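Local coordinates for putative oxidoreductase yhhX (PDB 3F4L), which probably acts as an NADP-dependent dehydrogenase of the Gfo/Idh/MocA family, possibly acting on scyllo-inositol, at residues I146-S151 and D218-V223. Numbering follows the deposited sequence.
Sequences IVEVES and DLKAIV
Val149 and Ile222 meet in the parallel pairing of strands 146-152 and 219-225, inside the large mixed sheet that follows the Rossmann domain in this family. Four backbone hydrogen bonds join the two strands. Val149 N donates to Lys220 O (3.1 Å), and Val149 O accepts from Ile222 N (2.7 Å); Ser151 N to Ile222 O extends the run at one end. At the other, the bond from Lys220 N to Val147 O is the longest of the four, 3.2 Å, with its donor 43° out of the carbonyl plane, where Val147 and Glu148 form a classic beta bulge opposite His239.

On the face turned to helix 171-187, Val149 CB lies 4.2 Å from Ala221 CB, with Val149 on Phe187 and Ala221 on Ile183 of the helix. A second apolar pair, Ile146 CG2 with Leu219 CD1, closes to 3.8 Å.

The other face carries charge and meets the second subunit. Glu148 and Lys220 run alongside each other, but Glu148 OE1 stays 4.3 Å from Lys220 NZ, beyond a salt bridge. Glu148 OE2 instead pairs with Lys224 of the second subunit, and Lys220 NZ with Asp196 and Glu211 of that subunit. A glutamine in place of Glu148 would probably lose the charge brought to that Lys224. CG anti to the backbone N (chi1 -167°) brings Glu148 CG near Lys220 O, and the bend at chi2 then turns the carboxylate so that Glu148 OE2 lies 4.0 Å from Ile222 CD1.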
loop_
_atom_site.group_PDB
_atom_site.type_symbol
_atom_site.label_atom_id
_atom_site.label_comp_id
_atom_site.label_asym_id
_atom_site.label_seq_id
_atom_site.Cartn_x
_atom_site.Cartn_y
_atom_site.Cartn_z
ATOM N N ILE A 146 -7.007 14.418 -6.910
ATOM C CA ILE A 146 -6.172 13.441 -6.212
ATOM C C ILE A 146 -6.988 12.266 -5.687
ATOM O O ILE A 146 -8.014 12.463 -5.051
ATOM C CB ILE A 146 -5.437 14.102 -5.032
ATOM C CG1 ILE A 146 -4.675 15.332 -5.534
ATOM C CG2 ILE A 146 -4.508 13.092 -4.355
ATOM C CD1 ILE A 146 -3.730 15.028 -6.687
ATOM N N VAL A 147 -6.531 11.048 -5.952
ATOM C CA VAL A 147 -7.250 9.882 -5.475
ATOM C C VAL A 147 -6.438 9.031 -4.509
ATOM O O VAL A 147 -7.006 8.277 -3.727
ATOM C CB VAL A 147 -7.755 9.011 -6.645
ATOM C CG1 VAL A 147 -8.794 9.787 -7.433
ATOM C CG2 VAL A 147 -6.594 8.599 -7.541
ATOM N N GLU A 148 -5.111 9.153 -4.544
ATOM C CA GLU A 148 -4.305 8.374 -3.625
ATOM C C GLU A 148 -2.962 9.009 -3.283
ATOM O O GLU A 148 -2.285 9.578 -4.137
ATOM C CB GLU A 148 -4.085 6.954 -4.163
ATOM C CG GLU A 148 -3.513 6.004 -3.106
ATOM C CD GLU A 148 -4.009 4.567 -3.249
ATOM O OE1 GLU A 148 -5.231 4.376 -3.423
ATOM O OE2 GLU A 148 -3.184 3.632 -3.166
ATOM N N VAL A 149 -2.611 8.914 -2.008
ATOM C CA VAL A 149 -1.358 9.440 -1.488
ATOM C C VAL A 149 -0.781 8.309 -0.647
ATOM O O VAL A 149 -1.509 7.631 0.085
ATOM C CB VAL A 149 -1.595 10.704 -0.607
ATOM C CG1 VAL A 149 -0.280 11.164 0.055
ATOM C CG2 VAL A 149 -2.144 11.834 -1.463
ATOM N N GLU A 150 0.520 8.077 -0.775
ATOM C CA GLU A 150 1.159 7.021 -0.015
ATOM C C GLU A 150 2.454 7.576 0.565
ATOM O O GLU A 150 3.291 8.105 -0.164
ATOM C CB GLU A 150 1.445 5.828 -0.926
ATOM C CG GLU A 150 1.757 4.520 -0.203
ATOM C CD GLU A 150 1.859 3.334 -1.164
ATOM O OE1 GLU A 150 0.954 3.160 -2.011
ATOM O OE2 GLU A 150 2.842 2.568 -1.071
ATOM N N SER A 151 2.597 7.468 1.881
ATOM C CA SER A 151 3.778 7.950 2.586
ATOM C C SER A 151 4.488 6.803 3.307
ATOM O O SER A 151 3.853 6.014 4.015
ATOM C CB SER A 151 3.370 9.018 3.599
ATOM O OG SER A 151 4.465 9.390 4.411
ATOM N N ASP A 218 -13.639 9.999 -1.651
ATOM C CA ASP A 218 -13.083 8.986 -2.534
ATOM C C ASP A 218 -11.560 8.962 -2.483
ATOM O O ASP A 218 -10.934 8.138 -3.142
ATOM C CB ASP A 218 -13.524 9.244 -3.974
ATOM C CG ASP A 218 -15.003 8.999 -4.182
ATOM O OD1 ASP A 218 -15.459 7.855 -3.959
ATOM O OD2 ASP A 218 -15.711 9.951 -4.572
ATOM N N LEU A 219 -10.964 9.868 -1.712
ATOM C CA LEU A 219 -9.511 9.929 -1.604
ATOM C C LEU A 219 -8.994 9.082 -0.452
ATOM O O LEU A 219 -9.572 9.097 0.631
ATOM C CB LEU A 219 -9.051 11.367 -1.378
ATOM C CG LEU A 219 -7.621 11.473 -0.845
ATOM C CD1 LEU A 219 -6.635 11.130 -1.948
ATOM C CD2 LEU A 219 -7.376 12.874 -0.316
ATOM N N LYS A 220 -7.901 8.358 -0.691
ATOM C CA LYS A 220 -7.288 7.538 0.349
ATOM C C LYS A 220 -5.810 7.900 0.504
ATOM O O LYS A 220 -5.049 7.901 -0.471
ATOM C CB LYS A 220 -7.419 6.033 0.044
ATOM C CG LYS A 220 -6.891 5.141 1.185
ATOM C CD LYS A 220 -7.047 3.642 0.940
ATOM C CE LYS A 220 -6.036 3.103 -0.052
ATOM N NZ LYS A 220 -6.221 1.631 -0.269
ATOM N N ALA A 221 -5.426 8.231 1.735
ATOM C CA ALA A 221 -4.054 8.584 2.063
ATOM C C ALA A 221 -3.503 7.487 2.966
ATOM O O ALA A 221 -4.056 7.198 4.035
ATOM C CB ALA A 221 -4.005 9.923 2.784
ATOM N N ILE A 222 -2.403 6.889 2.533
ATOM C CA ILE A 222 -1.760 5.807 3.262
ATOM C C ILE A 222 -0.463 6.246 3.943
ATOM O O ILE A 222 0.398 6.871 3.327
ATOM C CB ILE A 222 -1.462 4.646 2.296
ATOM C CG1 ILE A 222 -2.788 4.041 1.810
ATOM C CG2 ILE A 222 -0.595 3.600 2.974
ATOM C CD1 ILE A 222 -2.627 2.965 0.741
ATOM N N VAL A 223 -0.339 5.931 5.226
ATOM C CA VAL A 223 0.868 6.259 5.975
ATOM C C VAL A 223 1.361 4.950 6.572
ATOM O O VAL A 223 0.614 4.260 7.265
ATOM C CB VAL A 223 0.585 7.233 7.125
ATOM C CG1 VAL A 223 1.813 7.380 7.962
ATOM C CG2 VAL A 223 0.139 8.589 6.578
#